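Local coordinates for protein DNA-binding response regulator, merR family (Colwellia psychrerythraea, PDB 3CNB) that probably acts as a DNA-binding response regulator, the part described here being its CheY-like signal receiver domain, which is predicted to be phosphorylated on an aspartate, at residues H74-T79 / I85-M90; P55-L60 / K122-L127; L12-D17 / V65-F70; D48-V53 / P80-I85; K18-M23 / F111-N116. One frame throughout, in Å; residues are numbered along the deposited sequence.

Contact 1: H74-T79 / I85-M90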
# COMPACT_ATOMS: atom_id res chain seq x y z
N HIS A 74 5.71 -2.67 9.67
CA HIS A 74 6.38 -3.66 10.49
C HIS A 74 5.40 -4.71 11.03
O HIS A 74 5.66 -5.91 10.90
CB HIS A 74 7.11 -2.97 11.64
CG HIS A 74 7.88 -3.90 12.52
ND1 HIS A 74 8.70 -4.88 12.02
CD2 HIS A 74 7.96 -3.98 13.87
CE1 HIS A 74 9.26 -5.54 13.02
NE2 HIS A 74 8.83 -5.00 14.15
N ARG A 75 4.27 -4.26 11.58
CA ARG A 75 3.21 -5.19 12.05
C ARG A 75 2.67 -6.10 10.96
O ARG A 75 2.42 -7.27 11.22
CB ARG A 75 2.04 -4.45 12.73
CG ARG A 75 0.86 -5.34 13.20
CD ARG A 75 -0.31 -5.34 12.19
NE ARG A 75 -1.39 -6.27 12.57
CZ ARG A 75 -1.52 -7.52 12.13
NH1 ARG A 75 -0.65 -8.02 11.27
NH2 ARG A 75 -2.53 -8.26 12.55
N ILE A 76 2.46 -5.57 9.75
CA ILE A 76 1.97 -6.39 8.63
C ILE A 76 2.99 -7.48 8.27
O ILE A 76 2.65 -8.66 8.19
CB ILE A 76 1.62 -5.57 7.35
CG1 ILE A 76 0.36 -4.72 7.59
CG2 ILE A 76 1.41 -6.52 6.11
CD1 ILE A 76 0.21 -3.51 6.68
N LYS A 77 4.24 -7.07 8.08
CA LYS A 77 5.26 -7.97 7.54
C LYS A 77 5.89 -8.93 8.56
O LYS A 77 6.58 -9.87 8.18
CB LYS A 77 6.35 -7.16 6.80
CG LYS A 77 5.82 -6.41 5.56
CD LYS A 77 5.30 -7.38 4.49
CE LYS A 77 6.42 -8.22 3.85
NZ LYS A 77 5.85 -9.00 2.71
N SER A 78 5.65 -8.71 9.86
CA SER A 78 6.23 -9.58 10.89
C SER A 78 5.23 -10.51 11.58
O SER A 78 5.59 -11.24 12.51
CB SER A 78 6.96 -8.77 11.96
OG SER A 78 6.06 -7.87 12.60
N THR A 79 3.97 -10.49 11.14
CA THR A 79 2.92 -11.32 11.72
C THR A 79 2.58 -12.38 10.70
O THR A 79 2.31 -12.05 9.55
CB THR A 79 1.67 -10.46 12.06
OG1 THR A 79 2.04 -9.41 12.96
CG2 THR A 79 0.53 -11.28 12.70
N ILE A 85 1.59 -10.45 2.46
CA ILE A 85 1.00 -9.29 1.80
C ILE A 85 2.12 -8.44 1.17
O ILE A 85 3.14 -8.18 1.82
CB ILE A 85 0.18 -8.42 2.82
CG1 ILE A 85 -1.02 -9.20 3.37
CG2 ILE A 85 -0.29 -7.13 2.18
CD1 ILE A 85 -1.96 -8.35 4.27
N ILE A 86 1.94 -8.06 -0.09
CA ILE A 86 2.90 -7.18 -0.76
C ILE A 86 2.59 -5.74 -0.36
O ILE A 86 1.51 -5.23 -0.67
CB ILE A 86 2.81 -7.27 -2.31
CG1 ILE A 86 3.11 -8.69 -2.80
CG2 ILE A 86 3.74 -6.22 -2.99
CD1 ILE A 86 2.32 -9.02 -4.09
N VAL A 87 3.52 -5.12 0.36
CA VAL A 87 3.35 -3.78 0.86
C VAL A 87 4.12 -2.77 -0.00
O VAL A 87 5.34 -2.84 -0.12
CB VAL A 87 3.79 -3.65 2.35
CG1 VAL A 87 3.77 -2.20 2.78
CG2 VAL A 87 2.88 -4.50 3.26
N ILE A 88 3.39 -1.83 -0.58
CA ILE A 88 4.00 -0.74 -1.32
C ILE A 88 3.75 0.57 -0.59
O ILE A 88 2.61 1.03 -0.51
CB ILE A 88 3.46 -0.70 -2.78
CG1 ILE A 88 3.85 -2.00 -3.51
CG2 ILE A 88 4.03 0.49 -3.55
CD1 ILE A 88 3.17 -2.20 -4.83
N ALA A 89 4.81 1.18 -0.05
CA ALA A 89 4.68 2.47 0.61
C ALA A 89 4.55 3.64 -0.38
O ALA A 89 5.06 3.59 -1.49
CB ALA A 89 5.85 2.71 1.56
N MET A 90 3.84 4.68 0.05
CA MET A 90 3.75 5.96 -0.66
C MET A 90 3.98 7.07 0.37
O MET A 90 3.58 6.92 1.53
CB MET A 90 2.36 6.17 -1.28
CG MET A 90 1.67 4.94 -1.84
SD MET A 90 0.07 5.36 -2.51
CE MET A 90 -0.97 5.25 -1.05
O HOH W 1 6.20 -6.38 1.06
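Ile76, on the last turn of helix 69-77, sets its CG2 methyl 3.8 Å from CG2 of Val87 and 4.0 Å from CB of Ile85, bridging Ile85, just before the strand, and Val87 in it, which point the same way. Its side chain crosses that of Ile85 at about a right angle, and three beta-branched residues fill this buried layer. Lys77 lies beside them and runs past Val87 in the opposite direction, its CD 4.0 Å from Val87 CG2. Bends at chi2 (-64°) and chi3 (-67°) fold its chain back toward the strand, and Lys77 NZ donates to Ile85 O at 3.0 Å, tilted 31° from the carbonyl plane. The same ammonium group binds Ala83 O in the connecting loop and a water, 3.1 Å from Lys77 NZ, that also accepts from Val87 N. Further out, Ser78 OG and Thr79 OG1 turn back onto the carbonyls of His74 and Arg75. This is the helix-to-strand half of the beta-alpha-beta unit 57-61, 69-77 and 86-91. Lysine suits the edge of the apolar layer because its methylenes pack while its charge gathers carbonyl oxygens, probably steadying the entry to the strand.

Contact 2: P55-L60 / K122-L127; sequences PDVVML and KTIKQL
The strand residues Val57 to Leu60 run beneath helix 117-129 without any hydrogen bond between the two backbones, and the nearest alpha carbons, Val57 CA and Ile124 CA, are still 8.8 Å apart. Side chains must therefore fill the space between helix and sheet. Regular i to i-4 bonds, such as Leu127 N to Thr123 O at 2.9 Å, hold the helix, and Ile124 is the residue that faces the strand. Its CG1 branch stands anti to the backbone N (chi1 -166°) and the chain continues extended at chi2 (167°), which carries CD1 straight out toward the sheet. There CD1 of Ile124 reaches CG1 of Val57 at 4.1 Å, the two side chains meeting at a slant. CD1 of Ile124 also lies 4.3 Å from SD of Met59, two residues further along the strand. This is one face of the alpha/beta sandwich of the CheY-like receiver fold: strand 57-61 is the middle strand of the five-stranded parallel sheet, and helix 117-129 shares this side of it with helix 18-31, whose Leu28 and Leu31 also touch Ile124. Val57 suits a central strand, since its beta-branched side chain fits an extended backbone and stays compact beneath the helix. Met59 is longer and flexible; it leaves the strand at an angle to the helix, but its torsions bring the sulfur closer, while Leu24 of helix 18-31 touches the same side chain.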
# COMPACT_ATOMS: atom_id res chain seq x y z
N PRO A 55 -6.23 -8.53 2.08
CA PRO A 55 -5.65 -8.05 0.83
C PRO A 55 -4.39 -8.81 0.46
O PRO A 55 -3.70 -9.36 1.33
CB PRO A 55 -5.34 -6.59 1.14
CG PRO A 55 -5.11 -6.55 2.63
CD PRO A 55 -5.92 -7.65 3.23
N ASP A 56 -4.11 -8.88 -0.83
CA ASP A 56 -2.88 -9.51 -1.29
C ASP A 56 -1.81 -8.45 -1.37
O ASP A 56 -0.64 -8.74 -1.22
CB ASP A 56 -3.11 -10.15 -2.65
CG ASP A 56 -4.15 -11.25 -2.59
OD1 ASP A 56 -3.84 -12.30 -2.00
OD2 ASP A 56 -5.26 -11.04 -3.10
N VAL A 57 -2.26 -7.22 -1.61
CA VAL A 57 -1.42 -6.04 -1.76
C VAL A 57 -1.97 -4.93 -0.87
O VAL A 57 -3.18 -4.68 -0.85
CB VAL A 57 -1.39 -5.54 -3.25
CG1 VAL A 57 -0.52 -4.29 -3.38
CG2 VAL A 57 -0.86 -6.63 -4.20
N VAL A 58 -1.10 -4.26 -0.11
CA VAL A 58 -1.50 -2.96 0.48
C VAL A 58 -0.65 -1.79 0.04
O VAL A 58 0.59 -1.82 0.09
CB VAL A 58 -1.74 -2.91 2.07
CG1 VAL A 58 -2.07 -4.26 2.69
CG2 VAL A 58 -0.66 -2.14 2.83
N MET A 59 -1.35 -0.76 -0.41
CA MET A 59 -0.77 0.52 -0.73
C MET A 59 -0.87 1.36 0.53
O MET A 59 -1.97 1.69 0.99
CB MET A 59 -1.51 1.17 -1.91
CG MET A 59 -1.69 0.24 -3.13
SD MET A 59 -0.21 -0.00 -4.13
CE MET A 59 0.10 1.66 -4.64
N LEU A 60 0.28 1.71 1.08
CA LEU A 60 0.37 2.33 2.39
C LEU A 60 0.89 3.77 2.33
O LEU A 60 2.07 4.02 2.05
CB LEU A 60 1.27 1.46 3.28
CG LEU A 60 1.56 1.92 4.72
CD1 LEU A 60 0.32 1.81 5.57
CD2 LEU A 60 2.68 1.12 5.32
N LYS A 122 4.25 -0.90 -13.94
CA LYS A 122 5.25 -1.96 -14.12
C LYS A 122 5.51 -2.70 -12.82
O LYS A 122 5.52 -3.93 -12.79
CB LYS A 122 6.58 -1.32 -14.54
CG LYS A 122 7.65 -2.30 -15.00
CD LYS A 122 7.81 -2.18 -16.50
CE LYS A 122 9.07 -2.85 -16.99
NZ LYS A 122 9.34 -2.36 -18.36
N THR A 123 5.72 -1.93 -11.75
CA THR A 123 6.11 -2.43 -10.43
C THR A 123 5.07 -3.36 -9.84
O THR A 123 5.38 -4.50 -9.54
CB THR A 123 6.40 -1.27 -9.45
OG1 THR A 123 7.43 -0.45 -9.99
CG2 THR A 123 6.86 -1.80 -8.10
N ILE A 124 3.83 -2.89 -9.72
CA ILE A 124 2.78 -3.72 -9.11
C ILE A 124 2.50 -5.00 -9.90
O ILE A 124 2.28 -6.04 -9.30
CB ILE A 124 1.46 -2.93 -8.78
CG1 ILE A 124 0.55 -3.75 -7.85
CG2 ILE A 124 0.70 -2.52 -10.06
CD1 ILE A 124 -0.60 -2.94 -7.24
N LYS A 125 2.51 -4.92 -11.23
CA LYS A 125 2.34 -6.11 -12.07
C LYS A 125 3.46 -7.14 -11.82
O LYS A 125 3.20 -8.33 -11.62
CB LYS A 125 2.29 -5.72 -13.54
CG LYS A 125 1.02 -5.00 -13.96
CD LYS A 125 0.62 -5.38 -15.37
CE LYS A 125 1.41 -4.64 -16.43
NZ LYS A 125 1.00 -5.07 -17.79
N GLN A 126 4.70 -6.67 -11.83
CA GLN A 126 5.84 -7.51 -11.49
C GLN A 126 5.64 -8.20 -10.15
O GLN A 126 5.68 -9.43 -10.06
CB GLN A 126 7.13 -6.68 -11.47
CG GLN A 126 8.40 -7.50 -11.55
CD GLN A 126 9.16 -7.54 -10.23
OE1 GLN A 126 9.36 -6.51 -9.59
NE2 GLN A 126 9.58 -8.73 -9.82
N LEU A 127 5.42 -7.41 -9.11
CA LEU A 127 5.29 -7.95 -7.74
C LEU A 127 4.18 -8.98 -7.59
O LEU A 127 4.34 -9.95 -6.85
CB LEU A 127 5.13 -6.82 -6.70
CG LEU A 127 6.37 -5.95 -6.50
CD1 LEU A 127 6.01 -4.65 -5.78
CD2 LEU A 127 7.50 -6.69 -5.77

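Contact 3: L12-D17 / V65-F70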
# COMPACT_ATOMS: atom_id res chain seq x y z
N LEU A 12 -5.84 -3.50 -0.76
CA LEU A 12 -6.27 -2.51 0.23
C LEU A 12 -5.42 -1.25 0.14
O LEU A 12 -4.18 -1.29 0.27
CB LEU A 12 -6.17 -3.11 1.66
CG LEU A 12 -6.94 -2.62 2.91
CD1 LEU A 12 -5.97 -2.46 4.08
CD2 LEU A 12 -7.79 -1.37 2.72
N ILE A 13 -6.08 -0.12 -0.03
CA ILE A 13 -5.43 1.18 -0.09
C ILE A 13 -5.65 1.92 1.21
O ILE A 13 -6.79 2.19 1.59
CB ILE A 13 -5.97 2.05 -1.29
CG1 ILE A 13 -5.61 1.41 -2.63
CG2 ILE A 13 -5.43 3.50 -1.24
CD1 ILE A 13 -6.55 1.84 -3.73
N ILE A 14 -4.57 2.26 1.88
CA ILE A 14 -4.59 3.05 3.07
C ILE A 14 -4.17 4.48 2.79
O ILE A 14 -3.03 4.74 2.59
CB ILE A 14 -3.72 2.44 4.13
CG1 ILE A 14 -4.26 1.09 4.55
CG2 ILE A 14 -3.60 3.33 5.27
CD1 ILE A 14 -3.32 0.20 5.17
N GLU A 15 -5.11 5.39 2.82
CA GLU A 15 -4.93 6.74 2.32
C GLU A 15 -6.03 7.73 2.75
O GLU A 15 -7.15 7.54 2.41
CB GLU A 15 -4.86 6.67 0.81
CG GLU A 15 -4.77 7.96 0.07
CD GLU A 15 -3.54 8.71 0.38
OE1 GLU A 15 -3.65 9.75 0.98
OE2 GLU A 15 -2.48 8.27 0.06
N ASP A 16 -5.70 8.79 3.45
CA ASP A 16 -6.72 9.74 3.87
C ASP A 16 -7.11 10.82 2.90
O ASP A 16 -8.10 11.45 3.08
CB ASP A 16 -6.55 10.30 5.29
CG ASP A 16 -5.21 10.89 5.54
OD1 ASP A 16 -4.44 10.91 4.60
OD2 ASP A 16 -4.90 11.32 6.63
N ASP A 17 -6.32 11.00 1.85
CA ASP A 17 -6.67 11.92 0.76
C ASP A 17 -7.69 11.23 -0.14
O ASP A 17 -7.35 10.32 -0.88
CB ASP A 17 -5.40 12.31 -0.01
CG ASP A 17 -5.63 13.42 -1.03
OD1 ASP A 17 -6.77 13.66 -1.49
OD2 ASP A 17 -4.62 14.05 -1.40
N VAL A 65 -2.73 10.87 8.74
CA VAL A 65 -2.77 11.59 10.01
C VAL A 65 -3.27 10.65 11.10
O VAL A 65 -4.31 10.01 10.94
CB VAL A 65 -3.67 12.86 9.90
CG1 VAL A 65 -3.80 13.58 11.24
CG2 VAL A 65 -3.13 13.81 8.84
N GLY A 66 -2.51 10.53 12.18
CA GLY A 66 -2.93 9.71 13.32
C GLY A 66 -2.58 8.23 13.24
O GLY A 66 -3.16 7.41 13.96
N MET A 67 -1.65 7.87 12.35
CA MET A 67 -1.06 6.53 12.35
C MET A 67 0.40 6.56 11.94
O MET A 67 0.81 7.38 11.12
CB MET A 67 -1.88 5.51 11.54
CG MET A 67 -1.75 5.54 10.03
SD MET A 67 -2.10 3.92 9.25
CE MET A 67 -1.11 4.25 7.80
N ASP A 68 1.17 5.65 12.52
CA ASP A 68 2.57 5.53 12.22
C ASP A 68 2.69 4.45 11.14
O ASP A 68 2.59 3.28 11.45
CB ASP A 68 3.28 5.12 13.51
CG ASP A 68 4.80 5.03 13.37
OD1 ASP A 68 5.47 5.07 14.42
OD2 ASP A 68 5.32 4.90 12.25
N GLY A 69 2.91 4.86 9.88
CA GLY A 69 3.04 3.93 8.74
C GLY A 69 4.20 2.95 8.85
O GLY A 69 4.14 1.81 8.36
N PHE A 70 5.28 3.38 9.50
CA PHE A 70 6.46 2.53 9.69
C PHE A 70 6.15 1.35 10.60
O PHE A 70 6.51 0.20 10.31
CB PHE A 70 7.61 3.37 10.23
CG PHE A 70 8.05 4.45 9.29
CD1 PHE A 70 9.03 4.21 8.32
CD2 PHE A 70 7.48 5.72 9.35
CE1 PHE A 70 9.43 5.22 7.44
CE2 PHE A 70 7.86 6.72 8.49
CZ PHE A 70 8.84 6.48 7.52
O HOH W 2 -6.22 10.07 9.22
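The chi1 of Asp16, 54°, sets CG between the backbone N and the carbonyl carbon, and from there the carboxylate reaches across to the loop that leads into helix 69-77. Asp16 OD2 accepts from Val65 N at 3.1 Å in a nearly straight bond (N-H...O 173°), met on the syn side but 34° out of the carboxylate plane. A water reinforces this link, donating both to Asp16 OD2 and, at 2.6 Å, to Val65 O, so that the carboxylate holds Val65 N directly and Val65 O through the water. Met67 has its CG in the same kind of position as Asp16, and its chain runs extended, bringing CE to 3.7 Å from CG2 of Ile14. In the CheY-like receiver fold, the C-terminal ends of the parallel strands carry the acidic residues of the phosphorylation site. Glu15 and Asp16 directly follow strand 10-14, and both approach Asp61, the predicted phosphoacceptor at the end of the neighbouring strand; no phosphoryl group is present. Glu15 leaves the backbone on the side away from 65-70; its OE1 takes Asp17 N at 3.1 Å, and its OE2 forms a salt bridge with Lys113. Ile14, still in the strand, suits the buried side, where Leu60 and Ala46 also touch it, while unbranched Met67 can reach it from a partly exposed loop. At the loop's far end Asp68 is the N-cap of helix 69-77, its OD2 accepting weakly from Phe70 N.

Contact 4: D48-V53 / P80-I85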
# COMPACT_ATOMS: atom_id res chain seq x y z
N ASP A 48 -8.87 -2.52 10.60
CA ASP A 48 -10.03 -3.38 10.49
C ASP A 48 -10.05 -4.09 9.15
O ASP A 48 -10.16 -5.33 9.10
CB ASP A 48 -11.30 -2.52 10.70
CG ASP A 48 -12.58 -3.32 10.60
OD1 ASP A 48 -12.59 -4.51 10.97
OD2 ASP A 48 -13.58 -2.75 10.14
N LEU A 49 -9.88 -3.32 8.07
CA LEU A 49 -9.91 -3.83 6.70
C LEU A 49 -8.72 -4.75 6.36
O LEU A 49 -8.86 -5.65 5.55
CB LEU A 49 -10.04 -2.69 5.71
CG LEU A 49 -11.48 -2.30 5.30
CD1 LEU A 49 -12.41 -2.17 6.47
CD2 LEU A 49 -11.50 -1.02 4.48
N LEU A 50 -7.59 -4.56 7.03
CA LEU A 50 -6.49 -5.55 6.98
C LEU A 50 -7.02 -6.97 7.12
O LEU A 50 -6.59 -7.87 6.41
CB LEU A 50 -5.51 -5.30 8.12
CG LEU A 50 -3.99 -5.35 7.95
CD1 LEU A 50 -3.36 -5.66 9.29
CD2 LEU A 50 -3.49 -6.31 6.90
N HIS A 51 -7.93 -7.17 8.07
CA HIS A 51 -8.48 -8.49 8.34
C HIS A 51 -9.65 -8.83 7.42
O HIS A 51 -9.70 -9.93 6.88
CB HIS A 51 -8.88 -8.60 9.80
CG HIS A 51 -7.73 -8.43 10.74
ND1 HIS A 51 -6.91 -9.48 11.09
CD2 HIS A 51 -7.23 -7.33 11.36
CE1 HIS A 51 -5.96 -9.04 11.90
NE2 HIS A 51 -6.13 -7.74 12.08
N THR A 52 -10.58 -7.90 7.24
CA THR A 52 -11.86 -8.24 6.59
C THR A 52 -11.77 -8.36 5.05
O THR A 52 -12.55 -9.08 4.42
CB THR A 52 -12.99 -7.26 6.96
OG1 THR A 52 -12.65 -5.94 6.52
CG2 THR A 52 -13.22 -7.24 8.46
N VAL A 53 -10.84 -7.62 4.46
CA VAL A 53 -10.65 -7.58 3.02
C VAL A 53 -9.65 -8.68 2.62
O VAL A 53 -9.70 -9.17 1.49
CB VAL A 53 -10.18 -6.14 2.62
CG1 VAL A 53 -9.51 -6.09 1.27
CG2 VAL A 53 -11.36 -5.16 2.71
N PRO A 80 2.60 -13.66 11.13
CA PRO A 80 2.37 -14.81 10.26
C PRO A 80 1.21 -14.66 9.30
O PRO A 80 1.36 -14.96 8.11
CB PRO A 80 2.12 -15.95 11.25
CG PRO A 80 3.00 -15.59 12.41
CD PRO A 80 2.94 -14.10 12.51
N ALA A 81 0.07 -14.19 9.80
CA ALA A 81 -1.15 -14.15 8.99
C ALA A 81 -1.04 -13.18 7.83
O ALA A 81 -1.67 -13.37 6.78
CB ALA A 81 -2.36 -13.82 9.86
N THR A 82 -0.22 -12.15 8.01
CA THR A 82 -0.18 -11.05 7.04
C THR A 82 1.19 -10.91 6.36
O THR A 82 1.37 -10.03 5.52
CB THR A 82 -0.53 -9.72 7.74
OG1 THR A 82 0.29 -9.58 8.89
CG2 THR A 82 -2.01 -9.67 8.17
N ALA A 83 2.15 -11.76 6.73
CA ALA A 83 3.55 -11.63 6.30
C ALA A 83 3.73 -11.66 4.79
O ALA A 83 4.64 -11.01 4.27
CB ALA A 83 4.40 -12.69 6.93
N ASN A 84 2.85 -12.37 4.08
CA ASN A 84 2.93 -12.49 2.62
C ASN A 84 2.26 -11.39 1.79
O ASN A 84 2.36 -11.39 0.55
CB ASN A 84 2.44 -13.87 2.18
CG ASN A 84 3.40 -14.96 2.58
OD1 ASN A 84 4.61 -14.84 2.38
ND2 ASN A 84 2.88 -16.02 3.18
N ILE A 85 1.59 -10.45 2.46
CA ILE A 85 1.00 -9.29 1.80
C ILE A 85 2.12 -8.44 1.17
O ILE A 85 3.14 -8.18 1.82
CB ILE A 85 0.18 -8.42 2.82
CG1 ILE A 85 -1.02 -9.20 3.37
CG2 ILE A 85 -0.29 -7.13 2.18
CD1 ILE A 85 -1.96 -8.35 4.27
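Leu50 carries this contact with one methyl, CD2, which meets both Thr82 and Ile85. Its side chain leaves the backbone of helix 43-52 at an angle to the loop, and chi1 (-137°) lies away from the usual staggered values. Beyond CB, CG leads the chain toward segment 80-85; chi2 (-156°) leaves CD1 nearly anti to CA, and the other branch, CD2, meets the loop. There Leu50 CD2 comes 3.7 Å from CD1 of Ile85, the two side chains meeting aslant, and 3.9 Å from CG2 of Thr82, whose side chain it crosses at about a right angle. Leucine suits the place because its length puts one methyl between Thr82 CG2 and Ile85 CD1, in a loop that has no regular helix or strand. Ile85 brings its outer methyl, CD1, to the meeting. Thr82 splits its duties, offering its methyl to Leu50 while its hydroxyl lies within hydrogen-bonding range of the carbonyl O of Ile76, in the preceding helix, and of Thr79, just beyond it. Threonine thus fits a buried spot where an apolar surface adjoins backbone carbonyls. Between the two contact residues the chain reverses in a type I beta turn, Thr82 to Ile85, closed by Ile85 N to Thr82 O at 3.1 Å; this puts both side chains toward the helix. Helix 43-52 thus packs against the loop joining helix 69-77 to strand 86-91. Arg75 of helix 69-77 also touches Leu50, and Pro55, in the loop before the central strand 57-61, lies against Ile85.

Contact 5: K18-M23 / F111-N116; sequences KEFADM and FGKPLN
Apolar packing comes first: Phe20, near the start of helix 18-31, reaches the loop after strand 109-112 with the outer end of its ring. CG stands anti to the backbone N (chi1 -177°), which extends the ring away from the helix toward Lys113 and Leu115. CD1 of Leu115 lies at the ring edge, in its plane, 3.9 Å from CZ of Phe20, and the two side chains cross at about a right angle. Leu115 in turn has its CG anti to its own N, at chi1 -162°, which puts the methyl forward. Both also touch Met90 of strand 86-91. Phenylalanine suits the spot because its long, rigid ring reaches from helix to loop and presents an apolar edge to Leu115.

The lysine contributes methylene contact: CE of Lys113 comes 4.0 Å from CE2 of Phe20, approaching obliquely, its chain extended beyond CG. Electrostatics take over at its end, where NZ forms salt bridges with Asp61 and Glu15. Lys113 is placed like the conserved lysine of receiver domains, across from the phosphoacceptor aspartate, and probably corresponds to it; here Asp61 is only predicted to be phosphorylated. The peptide bond between Lys113 and Pro114 is cis, as in the Lys-Pro pair of many receivers.

On the helix itself Lys18 NZ pairs with Asp22 OD2 at 3.1 Å, one turn on. Asn116 caps the start of helix 117-129 through Leu119 N. The chemistry implies a division of labour: Leu115 holds the ring edge, Phe20 supports the end of the lysine chain, and the salt bridges fix the position of Lys113 NZ beside Asp61.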
# COMPACT_ATOMS: atom_id res chain seq x y z
N LYS A 18 -8.93 11.71 -0.08
CA LYS A 18 -10.06 11.12 -0.79
C LYS A 18 -9.93 11.15 -2.32
O LYS A 18 -10.18 10.13 -2.97
CB LYS A 18 -11.36 11.82 -0.39
CG LYS A 18 -12.54 10.90 -0.15
CD LYS A 18 -13.29 10.55 -1.42
CE LYS A 18 -14.60 9.84 -1.08
NZ LYS A 18 -15.30 9.33 -2.29
N GLU A 19 -9.57 12.30 -2.87
CA GLU A 19 -9.46 12.48 -4.32
C GLU A 19 -8.38 11.58 -4.90
O GLU A 19 -8.59 10.94 -5.94
CB GLU A 19 -9.14 13.93 -4.66
CG GLU A 19 -10.35 14.85 -4.79
CD GLU A 19 -9.99 16.18 -5.46
OE1 GLU A 19 -10.42 17.25 -4.95
OE2 GLU A 19 -9.26 16.16 -6.48
N PHE A 20 -7.24 11.54 -4.22
CA PHE A 20 -6.12 10.67 -4.58
C PHE A 20 -6.45 9.18 -4.40
O PHE A 20 -6.10 8.36 -5.26
CB PHE A 20 -4.86 11.02 -3.79
CG PHE A 20 -3.66 10.20 -4.19
CD1 PHE A 20 -3.11 10.31 -5.47
CD2 PHE A 20 -3.12 9.27 -3.29
CE1 PHE A 20 -2.02 9.51 -5.84
CE2 PHE A 20 -2.03 8.48 -3.65
CZ PHE A 20 -1.48 8.59 -4.92
N ALA A 21 -7.13 8.84 -3.30
CA ALA A 21 -7.55 7.46 -3.05
C ALA A 21 -8.49 6.94 -4.13
O ALA A 21 -8.45 5.75 -4.45
CB ALA A 21 -8.21 7.32 -1.67
N ASP A 22 -9.33 7.82 -4.67
CA ASP A 22 -10.29 7.44 -5.72
C ASP A 22 -9.57 7.29 -7.06
O ASP A 22 -9.97 6.48 -7.89
CB ASP A 22 -11.42 8.47 -5.86
CG ASP A 22 -12.37 8.52 -4.64
OD1 ASP A 22 -12.21 7.73 -3.68
OD2 ASP A 22 -13.28 9.38 -4.65
N MET A 23 -8.53 8.10 -7.26
CA MET A 23 -7.73 8.06 -8.48
C MET A 23 -6.86 6.81 -8.54
O MET A 23 -6.85 6.10 -9.55
CB MET A 23 -6.88 9.33 -8.64
CG MET A 23 -5.66 9.16 -9.57
SD MET A 23 -4.72 10.65 -9.89
CE MET A 23 -6.10 11.73 -10.37
N PHE A 111 7.08 4.91 -3.02
CA PHE A 111 6.82 5.88 -4.06
C PHE A 111 6.69 7.27 -3.48
O PHE A 111 5.99 7.46 -2.48
CB PHE A 111 5.53 5.52 -4.79
CG PHE A 111 5.69 4.43 -5.81
CD1 PHE A 111 5.85 4.76 -7.15
CD2 PHE A 111 5.70 3.09 -5.44
CE1 PHE A 111 6.00 3.76 -8.11
CE2 PHE A 111 5.84 2.09 -6.37
CZ PHE A 111 6.00 2.43 -7.73
N GLY A 112 7.36 8.24 -4.09
CA GLY A 112 7.19 9.65 -3.75
C GLY A 112 5.94 10.21 -4.38
O GLY A 112 5.41 9.62 -5.32
N LYS A 113 5.46 11.34 -3.87
CA LYS A 113 4.31 12.03 -4.47
C LYS A 113 4.79 13.33 -5.13
O LYS A 113 5.66 13.99 -4.59
CB LYS A 113 3.20 12.27 -3.44
CG LYS A 113 2.49 10.96 -3.03
CD LYS A 113 1.33 11.20 -2.10
CE LYS A 113 0.96 9.92 -1.39
NZ LYS A 113 0.11 10.21 -0.20
N PRO A 114 4.27 13.67 -6.34
CA PRO A 114 3.19 13.00 -7.07
C PRO A 114 3.68 11.68 -7.61
O PRO A 114 4.82 11.57 -8.03
CB PRO A 114 2.85 13.99 -8.20
CG PRO A 114 4.10 14.80 -8.40
CD PRO A 114 4.87 14.78 -7.11
N LEU A 115 2.82 10.67 -7.53
CA LEU A 115 3.17 9.29 -7.83
C LEU A 115 3.48 9.09 -9.32
O LEU A 115 2.75 9.58 -10.16
CB LEU A 115 2.02 8.40 -7.39
CG LEU A 115 2.30 6.92 -7.22
CD1 LEU A 115 1.58 6.43 -6.01
CD2 LEU A 115 1.88 6.15 -8.46
N ASN A 116 4.57 8.40 -9.63
CA ASN A 116 4.87 8.06 -11.02
C ASN A 116 4.06 6.82 -11.40
O ASN A 116 4.42 5.70 -11.06
CB ASN A 116 6.37 7.81 -11.22
CG ASN A 116 6.77 7.72 -12.70
OD1 ASN A 116 6.04 7.19 -13.52
ND2 ASN A 116 7.92 8.27 -13.04

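Overall arrangement
From the N terminus, strand 10-14 and the loop after it meet 65-70 in contact 3, and helix 18-31 then opens contact 5, which closes at 111-116. Helix 43-52 opens contact 4, closed at 80-85, and strand 57-61 opens contact 2, which ends last, on helix 117-129. Contact 1, between 74-79 and 85-90, is the shortest loop and lies within those of contacts 2 and 5; it crosses contact 4, sharing Ile85, and follows contact 3. Contact 4 lies within contact 5, whereas contacts 2 and 3 cross each other and both cross 4 and 5. Contacts 3 and 5 meet through Glu15 and Lys113. Together they bind helices on both faces of the parallel sheet.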